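Local coordinates for protein Rubredoxin\:oxygen oxidoreductase (Desulfovibrio gigas, PDB 1E5D) that catalyses the four-electron reduction of dioxygen to two molecules of water, using a diiron centre and flavin mononucleotide, at residues 140-148 / 197-208; 297-307 / 328-339. All coordinates share one frame; numbering follows the deposited sequence.

Interaction 1: residues 140-148 / 197-208. With FMN (flavin mononucleotide), chain F; FEO (mu-oxo-diiron), chain D.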
loop_
_atom_site.group_PDB
_atom_site.type_symbol
_atom_site.label_atom_id
_atom_site.label_comp_id
_atom_site.label_asym_id
_atom_site.label_seq_id
_atom_site.Cartn_x
_atom_site.Cartn_y
_atom_site.Cartn_z
ATOM N N TYR A 140 29.681 12.389 -20.818
ATOM C CA TYR A 140 28.581 13.350 -20.843
ATOM C C TYR A 140 27.778 13.269 -19.551
ATOM O O TYR A 140 27.573 12.195 -18.983
ATOM C CB TYR A 140 27.685 13.136 -22.068
ATOM C CG TYR A 140 28.404 13.457 -23.358
ATOM C CD1 TYR A 140 28.775 14.765 -23.653
ATOM C CD2 TYR A 140 28.717 12.460 -24.270
ATOM C CE1 TYR A 140 29.435 15.071 -24.829
ATOM C CE2 TYR A 140 29.378 12.758 -25.447
ATOM C CZ TYR A 140 29.733 14.062 -25.718
ATOM O OH TYR A 140 30.391 14.349 -26.893
ATOM N N GLU A 141 27.331 14.437 -19.091
ATOM C CA GLU A 141 26.526 14.479 -17.876
ATOM C C GLU A 141 25.044 14.381 -18.225
ATOM O O GLU A 141 24.563 14.945 -19.206
ATOM C CB GLU A 141 26.803 15.750 -17.083
ATOM C CG GLU A 141 28.225 15.862 -16.554
ATOM C CD GLU A 141 28.403 17.050 -15.629
ATOM O OE1 GLU A 141 27.646 18.037 -15.743
ATOM O OE2 GLU A 141 29.311 16.989 -14.776
ATOM N N THR A 142 24.338 13.638 -17.384
ATOM C CA THR A 142 22.919 13.378 -17.567
ATOM C C THR A 142 22.210 13.495 -16.223
ATOM O O THR A 142 21.510 12.573 -15.810
ATOM C CB THR A 142 22.681 11.990 -18.182
ATOM O OG1 THR A 142 23.560 11.021 -17.594
ATOM C CG2 THR A 142 23.018 11.997 -19.668
ATOM N N ARG A 143 22.417 14.634 -15.558
ATOM C CA ARG A 143 21.827 14.876 -14.249
ATOM C C ARG A 143 20.322 14.587 -14.267
ATOM O O ARG A 143 19.674 14.863 -15.277
ATOM C CB ARG A 143 22.093 16.302 -13.767
ATOM C CG ARG A 143 23.405 16.894 -14.241
ATOM C CD ARG A 143 24.395 17.182 -13.130
ATOM N NE ARG A 143 24.504 18.590 -12.792
ATOM C CZ ARG A 143 25.557 19.387 -12.757
ATOM N NH1 ARG A 143 26.781 18.975 -13.056
ATOM N NH2 ARG A 143 25.393 20.664 -12.407
ATOM N N MET A 144 19.834 14.043 -13.164
ATOM C CA MET A 144 18.477 13.618 -12.890
ATOM C C MET A 144 17.979 12.562 -13.875
ATOM O O MET A 144 16.787 12.456 -14.145
ATOM C CB MET A 144 17.503 14.804 -12.894
ATOM C CG MET A 144 17.855 15.844 -11.835
ATOM S SD MET A 144 18.591 15.108 -10.365
ATOM C CE MET A 144 17.193 14.185 -9.727
ATOM N N LEU A 145 18.911 11.781 -14.404
ATOM C CA LEU A 145 18.573 10.627 -15.226
ATOM C C LEU A 145 19.272 9.379 -14.694
ATOM O O LEU A 145 20.193 8.887 -15.354
ATOM C CB LEU A 145 18.967 10.851 -16.680
ATOM C CG LEU A 145 18.195 11.918 -17.454
ATOM C CD1 LEU A 145 18.596 11.888 -18.923
ATOM C CD2 LEU A 145 16.693 11.724 -17.320
ATOM N N HIS A 146 18.866 8.880 -13.537
ATOM C CA HIS A 146 17.760 9.396 -12.751
ATOM C C HIS A 146 18.211 9.989 -11.426
ATOM O O HIS A 146 17.388 10.350 -10.589
ATOM C CB HIS A 146 16.772 8.258 -12.469
ATOM C CG HIS A 146 17.447 7.177 -11.676
ATOM N ND1 HIS A 146 17.360 7.066 -10.311
ATOM C CD2 HIS A 146 18.235 6.162 -12.087
ATOM C CE1 HIS A 146 18.063 6.019 -9.912
ATOM N NE2 HIS A 146 18.606 5.451 -10.973
ATOM N N TRP A 147 19.513 10.104 -11.210
ATOM C CA TRP A 147 20.060 10.788 -10.039
ATOM C C TRP A 147 20.931 11.965 -10.483
ATOM O O TRP A 147 21.347 12.055 -11.638
ATOM C CB TRP A 147 20.888 9.841 -9.181
ATOM C CG TRP A 147 20.146 8.987 -8.213
ATOM C CD1 TRP A 147 18.799 8.773 -8.138
ATOM C CD2 TRP A 147 20.736 8.212 -7.157
ATOM N NE1 TRP A 147 18.507 7.914 -7.101
ATOM C CE2 TRP A 147 19.682 7.556 -6.484
ATOM C CE3 TRP A 147 22.045 8.011 -6.720
ATOM C CZ2 TRP A 147 19.913 6.715 -5.396
ATOM C CZ3 TRP A 147 22.277 7.180 -5.642
ATOM C CH2 TRP A 147 21.209 6.542 -4.994
ATOM N N PRO A 148 21.237 12.898 -9.591
ATOM C CA PRO A 148 22.113 14.007 -9.968
ATOM C C PRO A 148 23.478 13.552 -10.480
ATOM O O PRO A 148 24.041 14.260 -11.315
ATOM C CB PRO A 148 22.320 14.769 -8.658
ATOM C CG PRO A 148 21.196 14.357 -7.776
ATOM C CD PRO A 148 20.773 12.983 -8.200
ATOM N N ILE A 197 10.814 4.821 -13.143
ATOM C CA ILE A 197 11.929 5.510 -12.490
ATOM C C ILE A 197 12.369 6.789 -13.192
ATOM O O ILE A 197 12.769 7.746 -12.525
ATOM C CB ILE A 197 13.153 4.587 -12.355
ATOM C CG1 ILE A 197 14.369 5.307 -11.765
ATOM C CG2 ILE A 197 13.473 3.930 -13.677
ATOM C CD1 ILE A 197 14.929 4.619 -10.537
ATOM N N VAL A 198 12.319 6.851 -14.516
ATOM C CA VAL A 198 12.781 8.050 -15.211
ATOM C C VAL A 198 11.662 9.054 -15.466
ATOM O O VAL A 198 11.947 10.236 -15.683
ATOM C CB VAL A 198 13.429 7.695 -16.566
ATOM C CG1 VAL A 198 14.068 8.924 -17.186
ATOM C CG2 VAL A 198 14.469 6.600 -16.393
ATOM N N ASN A 199 10.408 8.633 -15.457
ATOM C CA ASN A 199 9.290 9.472 -15.841
ATOM C C ASN A 199 9.267 10.864 -15.235
ATOM O O ASN A 199 9.022 11.848 -15.947
ATOM C CB ASN A 199 7.959 8.796 -15.475
ATOM C CG ASN A 199 6.890 9.268 -16.450
ATOM O OD1 ASN A 199 6.802 8.757 -17.566
ATOM N ND2 ASN A 199 6.105 10.243 -16.008
ATOM N N PRO A 200 9.504 11.055 -13.949
ATOM C CA PRO A 200 9.472 12.434 -13.427
ATOM C C PRO A 200 10.507 13.333 -14.099
ATOM O O PRO A 200 10.368 14.561 -14.030
ATOM C CB PRO A 200 9.802 12.271 -11.943
ATOM C CG PRO A 200 10.470 10.935 -11.857
ATOM C CD PRO A 200 9.790 10.078 -12.895
ATOM N N TYR A 201 11.522 12.773 -14.741
ATOM C CA TYR A 201 12.557 13.559 -15.409
ATOM C C TYR A 201 12.435 13.475 -16.922
ATOM O O TYR A 201 13.403 13.410 -17.669
ATOM C CB TYR A 201 13.946 13.103 -14.944
ATOM C CG TYR A 201 13.970 12.926 -13.438
ATOM C CD1 TYR A 201 14.025 14.041 -12.612
ATOM C CD2 TYR A 201 13.928 11.662 -12.869
ATOM C CE1 TYR A 201 14.046 13.897 -11.240
ATOM C CE2 TYR A 201 13.948 11.510 -11.497
ATOM C CZ TYR A 201 14.006 12.631 -10.697
ATOM O OH TYR A 201 14.022 12.485 -9.329
ATOM N N ALA A 202 11.191 13.473 -17.382
ATOM C CA ALA A 202 10.894 13.563 -18.805
ATOM C C ALA A 202 11.619 14.735 -19.456
ATOM O O ALA A 202 12.307 14.534 -20.468
ATOM C CB ALA A 202 9.379 13.645 -18.991
ATOM N N PRO A 203 11.523 15.961 -18.952
ATOM C CA PRO A 203 12.212 17.080 -19.617
ATOM C C PRO A 203 13.713 16.841 -19.735
ATOM O O PRO A 203 14.297 17.038 -20.800
ATOM C CB PRO A 203 11.968 18.284 -18.709
ATOM C CG PRO A 203 10.867 17.901 -17.788
ATOM C CD PRO A 203 10.787 16.410 -17.762
ATOM N N GLN A 204 14.344 16.424 -18.639
ATOM C CA GLN A 204 15.788 16.188 -18.728
ATOM C C GLN A 204 16.047 15.110 -19.776
ATOM O O GLN A 204 17.039 15.147 -20.488
ATOM C CB GLN A 204 16.390 15.783 -17.388
ATOM C CG GLN A 204 16.457 16.926 -16.394
ATOM C CD GLN A 204 15.141 17.192 -15.695
ATOM O OE1 GLN A 204 14.062 16.906 -16.207
ATOM N NE2 GLN A 204 15.206 17.755 -14.494
ATOM N N THR A 205 15.098 14.176 -19.829
ATOM C CA THR A 205 15.210 13.086 -20.785
ATOM C C THR A 205 15.374 13.671 -22.183
ATOM O O THR A 205 16.272 13.321 -22.940
ATOM C CB THR A 205 13.973 12.174 -20.753
ATOM O OG1 THR A 205 13.898 11.490 -19.494
ATOM C CG2 THR A 205 14.074 11.109 -21.833
ATOM N N LEU A 206 14.460 14.591 -22.489
ATOM C CA LEU A 206 14.464 15.211 -23.811
ATOM C C LEU A 206 15.703 16.072 -24.026
ATOM O O LEU A 206 16.345 15.999 -25.075
ATOM C CB LEU A 206 13.177 16.022 -23.998
ATOM C CG LEU A 206 11.904 15.177 -24.045
ATOM C CD1 LEU A 206 10.693 16.088 -24.042
ATOM C CD2 LEU A 206 11.885 14.262 -25.254
ATOM N N LYS A 207 16.054 16.888 -23.040
ATOM C CA LYS A 207 17.236 17.736 -23.170
ATOM C C LYS A 207 18.481 16.898 -23.442
ATOM O O LYS A 207 19.206 17.097 -24.416
ATOM C CB LYS A 207 17.400 18.576 -21.903
ATOM C CG LYS A 207 17.672 20.047 -22.167
ATOM C CD LYS A 207 16.404 20.881 -22.124
ATOM C CE LYS A 207 16.350 21.754 -20.878
ATOM N NZ LYS A 207 15.524 22.980 -21.065
ATOM N N ALA A 208 18.736 15.937 -22.560
ATOM C CA ALA A 208 19.925 15.104 -22.674
ATOM C C ALA A 208 19.993 14.440 -24.037
ATOM O O ALA A 208 21.032 14.276 -24.665
ATOM C CB ALA A 208 19.944 14.057 -21.570
HETATM N N1 FMN F . 16.514 11.386 -3.132
HETATM C C2 FMN F . 15.897 12.515 -2.804
HETATM O O2 FMN F . 16.391 13.318 -2.062
HETATM N N3 FMN F . 14.770 12.963 -3.538
HETATM C C4 FMN F . 14.119 12.131 -4.421
HETATM O O4 FMN F . 13.052 12.516 -4.850
HETATM C C4A FMN F . 14.595 10.756 -4.488
HETATM N N5 FMN F . 14.064 9.894 -5.390
HETATM C C5A FMN F . 14.598 8.642 -5.468
HETATM C C6 FMN F . 13.859 7.646 -6.153
HETATM C C7 FMN F . 14.432 6.423 -6.416
HETATM C C7M FMN F . 13.753 5.423 -7.316
HETATM C C8 FMN F . 15.616 6.022 -5.709
HETATM C C8M FMN F . 16.291 4.709 -6.018
HETATM C C9 FMN F . 16.310 6.970 -4.949
HETATM C C9A FMN F . 15.727 8.220 -4.720
HETATM N N10 FMN F . 16.330 9.192 -3.866
HETATM C C10 FMN F . 15.777 10.398 -3.706
HETATM C "C1'" FMN F . 17.584 8.825 -3.164
HETATM C "C2'" FMN F . 17.307 8.034 -1.865
HETATM O "O2'" FMN F . 16.539 8.862 -0.995
HETATM C "C3'" FMN F . 18.646 7.745 -1.209
HETATM O "O3'" FMN F . 19.308 6.755 -1.998
HETATM C "C4'" FMN F . 18.430 7.160 0.197
HETATM O "O4'" FMN F . 19.688 6.963 0.859
HETATM C "C5'" FMN F . 17.740 5.814 0.016
HETATM O "O5'" FMN F . 17.418 5.253 1.441
HETATM P P FMN F . 17.174 3.781 1.696
HETATM O O1P FMN F . 16.584 3.735 3.110
HETATM O O2P FMN F . 16.467 3.170 0.668
HETATM O O3P FMN F . 18.457 3.088 1.762
HETATM FE FE1 FEO D . 20.399 0.623 -11.734
HETATM FE FE2 FEO D . 19.672 3.701 -10.597
HETATM O O FEO D . 20.746 1.726 -10.421
HETATM O O HOH W 1 22.801 0.321 -11.957
#

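Interaction 2: residues 297-307 / 328-339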
loop_
_atom_site.group_PDB
_atom_site.type_symbol
_atom_site.label_atom_id
_atom_site.label_comp_id
_atom_site.label_asym_id
_atom_site.label_seq_id
_atom_site.Cartn_x
_atom_site.Cartn_y
_atom_site.Cartn_z
ATOM N N ILE A 297 0.271 -0.513 -12.360
ATOM C CA ILE A 297 -0.721 0.484 -12.756
ATOM C C ILE A 297 -0.007 1.618 -13.479
ATOM O O ILE A 297 -0.471 2.148 -14.485
ATOM C CB ILE A 297 -1.503 0.977 -11.532
ATOM C CG1 ILE A 297 -2.432 -0.104 -10.972
ATOM C CG2 ILE A 297 -2.258 2.257 -11.851
ATOM C CD1 ILE A 297 -2.710 -0.005 -9.493
ATOM N N MET A 298 1.162 1.973 -12.950
ATOM C CA MET A 298 1.921 3.067 -13.550
ATOM C C MET A 298 2.281 2.744 -14.992
ATOM O O MET A 298 2.185 3.577 -15.884
ATOM C CB MET A 298 3.186 3.354 -12.741
ATOM C CG MET A 298 4.042 4.477 -13.307
ATOM S SD MET A 298 3.156 6.057 -13.288
ATOM C CE MET A 298 3.998 6.906 -14.626
ATOM N N SER A 299 2.705 1.503 -15.219
ATOM C CA SER A 299 3.139 1.160 -16.572
ATOM C C SER A 299 1.978 1.328 -17.538
ATOM O O SER A 299 2.163 1.778 -18.666
ATOM C CB SER A 299 3.682 -0.268 -16.648
ATOM O OG SER A 299 4.787 -0.424 -15.767
ATOM N N GLU A 300 0.789 0.951 -17.065
ATOM C CA GLU A 300 -0.380 1.062 -17.930
ATOM C C GLU A 300 -0.709 2.531 -18.133
ATOM O O GLU A 300 -1.195 2.950 -19.173
ATOM C CB GLU A 300 -1.571 0.314 -17.336
ATOM C CG GLU A 300 -1.387 -1.192 -17.239
ATOM C CD GLU A 300 -1.048 -1.846 -18.565
ATOM O OE1 GLU A 300 -1.332 -1.243 -19.626
ATOM O OE2 GLU A 300 -0.502 -2.972 -18.553
ATOM N N ILE A 301 -0.425 3.319 -17.094
ATOM C CA ILE A 301 -0.823 4.722 -17.138
ATOM C C ILE A 301 0.102 5.516 -18.053
ATOM O O ILE A 301 -0.297 6.545 -18.594
ATOM C CB ILE A 301 -0.843 5.343 -15.733
ATOM C CG1 ILE A 301 -2.079 4.975 -14.902
ATOM C CG2 ILE A 301 -0.706 6.859 -15.802
ATOM C CD1 ILE A 301 -1.890 5.310 -13.438
ATOM N N SER A 302 1.322 5.020 -18.207
ATOM C CA SER A 302 2.339 5.696 -18.992
ATOM C C SER A 302 1.828 6.139 -20.357
ATOM O O SER A 302 2.097 7.251 -20.803
ATOM C CB SER A 302 3.558 4.773 -19.170
ATOM O OG SER A 302 3.229 3.696 -20.025
ATOM N N ASP A 303 1.069 5.277 -21.029
ATOM C CA ASP A 303 0.565 5.623 -22.353
ATOM C C ASP A 303 -0.951 5.746 -22.350
ATOM O O ASP A 303 -1.585 5.744 -23.408
ATOM C CB ASP A 303 1.034 4.575 -23.371
ATOM C CG ASP A 303 0.597 3.179 -22.964
ATOM O OD1 ASP A 303 0.237 3.002 -21.775
ATOM O OD2 ASP A 303 0.605 2.262 -23.810
ATOM N N ALA A 304 -1.579 5.873 -21.181
ATOM C CA ALA A 304 -3.026 6.096 -21.164
ATOM C C ALA A 304 -3.349 7.572 -21.338
ATOM O O ALA A 304 -2.528 8.421 -20.974
ATOM C CB ALA A 304 -3.634 5.608 -19.861
ATOM N N GLY A 305 -4.521 7.901 -21.863
ATOM C CA GLY A 305 -4.900 9.310 -21.949
ATOM C C GLY A 305 -5.754 9.742 -20.778
ATOM O O GLY A 305 -5.838 10.920 -20.421
ATOM N N ALA A 306 -6.425 8.783 -20.140
ATOM C CA ALA A 306 -7.226 9.149 -18.972
ATOM C C ALA A 306 -7.010 8.172 -17.825
ATOM O O ALA A 306 -6.916 6.960 -18.020
ATOM C CB ALA A 306 -8.703 9.202 -19.332
ATOM N N VAL A 307 -6.948 8.708 -16.618
ATOM C CA VAL A 307 -6.767 7.894 -15.419
ATOM C C VAL A 307 -7.991 8.067 -14.535
ATOM O O VAL A 307 -8.230 9.180 -14.064
ATOM C CB VAL A 307 -5.486 8.311 -14.682
ATOM C CG1 VAL A 307 -5.338 7.629 -13.341
ATOM C CG2 VAL A 307 -4.279 8.016 -15.563
ATOM N N TYR A 328 2.530 6.945 -5.178
ATOM C CA TYR A 328 3.533 6.464 -6.122
ATOM C C TYR A 328 3.418 7.243 -7.425
ATOM O O TYR A 328 4.395 7.747 -7.960
ATOM C CB TYR A 328 3.342 4.983 -6.400
ATOM C CG TYR A 328 4.396 4.354 -7.272
ATOM C CD1 TYR A 328 5.665 4.116 -6.762
ATOM C CD2 TYR A 328 4.142 3.982 -8.587
ATOM C CE1 TYR A 328 6.646 3.536 -7.536
ATOM C CE2 TYR A 328 5.129 3.399 -9.369
ATOM C CZ TYR A 328 6.382 3.178 -8.840
ATOM O OH TYR A 328 7.376 2.602 -9.594
ATOM N N ILE A 329 2.179 7.326 -7.902
ATOM C CA ILE A 329 1.949 7.922 -9.215
ATOM C C ILE A 329 2.276 9.408 -9.226
ATOM O O ILE A 329 2.928 9.903 -10.146
ATOM C CB ILE A 329 0.502 7.698 -9.672
ATOM C CG1 ILE A 329 0.157 6.214 -9.857
ATOM C CG2 ILE A 329 0.226 8.481 -10.937
ATOM C CD1 ILE A 329 -1.290 6.039 -10.278
ATOM N N LYS A 330 1.838 10.113 -8.188
ATOM C CA LYS A 330 2.091 11.547 -8.128
ATOM C C LYS A 330 3.582 11.857 -8.255
ATOM O O LYS A 330 3.972 12.816 -8.920
ATOM C CB LYS A 330 1.525 12.117 -6.830
ATOM C CG LYS A 330 1.946 13.549 -6.540
ATOM C CD LYS A 330 1.220 14.038 -5.295
ATOM C CE LYS A 330 1.666 15.440 -4.897
ATOM N NZ LYS A 330 0.709 16.458 -5.423
ATOM N N GLY A 331 4.416 11.039 -7.619
ATOM C CA GLY A 331 5.850 11.251 -7.647
ATOM C C GLY A 331 6.409 11.069 -9.045
ATOM O O GLY A 331 7.417 11.669 -9.418
ATOM N N LEU A 332 5.767 10.221 -9.856
ATOM C CA LEU A 332 6.373 9.949 -11.162
ATOM C C LEU A 332 5.977 10.986 -12.204
ATOM O O LEU A 332 6.388 10.913 -13.359
ATOM C CB LEU A 332 5.991 8.528 -11.584
ATOM C CG LEU A 332 6.766 7.453 -10.799
ATOM C CD1 LEU A 332 6.131 6.087 -10.999
ATOM C CD2 LEU A 332 8.232 7.446 -11.205
ATOM N N ARG A 333 5.174 11.933 -11.759
ATOM C CA ARG A 333 4.677 13.070 -12.506
ATOM C C ARG A 333 4.193 12.742 -13.909
ATOM O O ARG A 333 4.711 13.293 -14.886
ATOM C CB ARG A 333 5.789 14.130 -12.588
ATOM C CG ARG A 333 6.336 14.530 -11.230
ATOM C CD ARG A 333 7.600 15.366 -11.387
ATOM N NE ARG A 333 7.908 16.057 -10.138
ATOM C CZ ARG A 333 8.967 16.813 -9.903
ATOM N NH1 ARG A 333 9.888 17.020 -10.834
ATOM N NH2 ARG A 333 9.117 17.381 -8.709
ATOM N N PRO A 334 3.197 11.886 -14.065
ATOM C CA PRO A 334 2.623 11.644 -15.396
ATOM C C PRO A 334 1.981 12.914 -15.946
ATOM O O PRO A 334 1.334 13.675 -15.218
ATOM C CB PRO A 334 1.550 10.589 -15.132
ATOM C CG PRO A 334 1.232 10.724 -13.683
ATOM C CD PRO A 334 2.531 11.096 -13.017
ATOM N N GLN A 335 2.160 13.156 -17.238
ATOM C CA GLN A 335 1.702 14.369 -17.898
ATOM C C GLN A 335 0.593 14.099 -18.907
ATOM O O GLN A 335 0.412 12.969 -19.358
ATOM C CB GLN A 335 2.855 15.043 -18.655
ATOM C CG GLN A 335 4.090 15.342 -17.827
ATOM C CD GLN A 335 3.843 16.434 -16.804
ATOM O OE1 GLN A 335 3.816 16.193 -15.593
ATOM N NE2 GLN A 335 3.660 17.664 -17.282
ATOM N N ASN A 336 -0.131 15.144 -19.293
ATOM C CA ASN A 336 -1.100 15.082 -20.380
ATOM C C ASN A 336 -2.112 13.960 -20.191
ATOM O O ASN A 336 -2.309 13.101 -21.043
ATOM C CB ASN A 336 -0.422 14.921 -21.737
ATOM C CG ASN A 336 0.871 15.690 -21.887
ATOM O OD1 ASN A 336 0.941 16.916 -21.823
ATOM N ND2 ASN A 336 1.931 14.917 -22.098
ATOM N N LYS A 337 -2.763 14.004 -19.033
ATOM C CA LYS A 337 -3.744 12.985 -18.692
ATOM C C LYS A 337 -5.054 13.622 -18.273
ATOM O O LYS A 337 -5.061 14.686 -17.655
ATOM C CB LYS A 337 -3.213 12.110 -17.550
ATOM C CG LYS A 337 -2.801 10.722 -18.006
ATOM C CD LYS A 337 -1.297 10.522 -17.890
ATOM C CE LYS A 337 -0.684 10.401 -19.268
ATOM N NZ LYS A 337 -0.119 9.073 -19.580
ATOM N N ILE A 338 -6.154 12.959 -18.616
ATOM C CA ILE A 338 -7.451 13.393 -18.113
ATOM C C ILE A 338 -7.815 12.551 -16.891
ATOM O O ILE A 338 -7.741 11.323 -16.937
ATOM C CB ILE A 338 -8.551 13.267 -19.174
ATOM C CG1 ILE A 338 -8.425 14.286 -20.308
ATOM C CG2 ILE A 338 -9.925 13.338 -18.526
ATOM C CD1 ILE A 338 -9.105 13.838 -21.589
ATOM N N GLY A 339 -8.194 13.215 -15.813
ATOM C CA GLY A 339 -8.571 12.552 -14.585
ATOM C C GLY A 339 -10.064 12.317 -14.475
ATOM O O GLY A 339 -10.857 12.908 -15.201
#

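Interaction 1: residues 140-148 / 197-208
H146, a ligand of the diiron centre in the metallo-beta-lactamase-type domain, lies against I197 near the end of helix 183-198. The I197 CD1 methyl sits over the middle of the imidazole, 3.5 Å from the ring centroid and 14° off its normal, a CH-pi contact with one face. At the ring's far edge H146 NE2 binds iron FE2 at 2.1 Å; H79, E81 and D165 also bind iron of this centre. CG of H146 stands between its backbone N and carbonyl carbon (chi1 62°), which turns the ring toward I197 and the metal. I197 CD1 also approaches the flavin methyl C7M at 3.5 Å, while the edge of W147 meets the flavin's dimethylbenzene end, NE1 lying 3.2 Å from FMN C9. This flavin is held by backbone and serine groups of the second subunit, whose W347 packs on M144, W147, P148 and Y201.

One step outward, the M144 carbonyl carbon lies over one face of the Y201 ring, toward its rim, and P200 CB over the centre of the other. The bent M144 chain follows the ring's rim, its methyl CE 3.5 Å from Y201 CE1, with SD oblique to the ring in a Met-aromatic contact. A type II turn T142-L145, closed by a weak L145 N to T142 O bond, is followed directly by a cis peptide between L145 and H146. L145 sets its methyls in the junction of the two helices: CD1 rests on A208 CB at 3.7 Å, and CD2 touches V198 CG1, Y201 and T205. T205 OG1 donates to Y201 O at the helix start, coming from above the carbonyl plane, and is itself tied to Y194 OH; L145 CD2 lies 3.5 Å from that same OG1.

Interaction 2: residues 297-307 / 328-339
K337 reaches across to the end of helix 294-302, where its ammonium group gathers backbone carbonyls. K337 NZ donates to I301 O at 2.7 Å and to A304 O at 2.9 Å, both in the carbonyl planes, with a weak third bond to S302 O. I301 O also accepts from A304 N, so two donors grip it; the positive charge at this C-terminal helix end is probably favourable to the helix dipole. The lysine chain, bent at chi2, chi3 and chi4, crosses the V307 side chain obliquely, CG against V307 CG2.

The contact brackets a right-handed beta-alpha-beta crossover of the flavodoxin-like domain, strand 306-310, helix 320-331, strand 338-345: K337 immediately precedes its second strand, and helix 294-302 leads into its first. The strands run parallel: I338 N donates to G305 O (2.7 Å, N-H...O 172°) and V307 N to I338 O. A306 and I338 turn their side chains to one face, onto helix 379-400, and V307 to the other.

Between the helices, M298 extends with CG anti to its backbone N (chi1 180°) and then bends, laying its CG against L332 CD1 at 3.5 Å. M298 CB meets the edge of the Y328 ring in its plane, 3.9 Å from CE2; Y328 OH is hydrogen-bonded to N196 OD1. I301 and I329 cross at about a right angle, their CD1 methyls meeting end to end.

In the fold
Interaction 1 closes before interaction 2 opens along the chain, and their centres lie about 18 Å apart. They belong to different domains: interaction 1 joins the loop after strand 136-141 to helices 183-198 and 202-214 of the lactamase-type domain, interaction 2 joins helices 294-302 and 320-331 and the neighbouring strands 306-310 and 338-345 of the five-stranded parallel sheet in the flavodoxin-like domain. The two meet directly where N199 ND2 probably bonds to L332 O, 2.7 Å away, and P200 packs on L332, so the turn between the two lactamase-domain helices abuts the end of helix 320-331. Both also touch the second subunit, whose flavin reaches the diiron side at interaction 1, consistent with electron transfer between subunits.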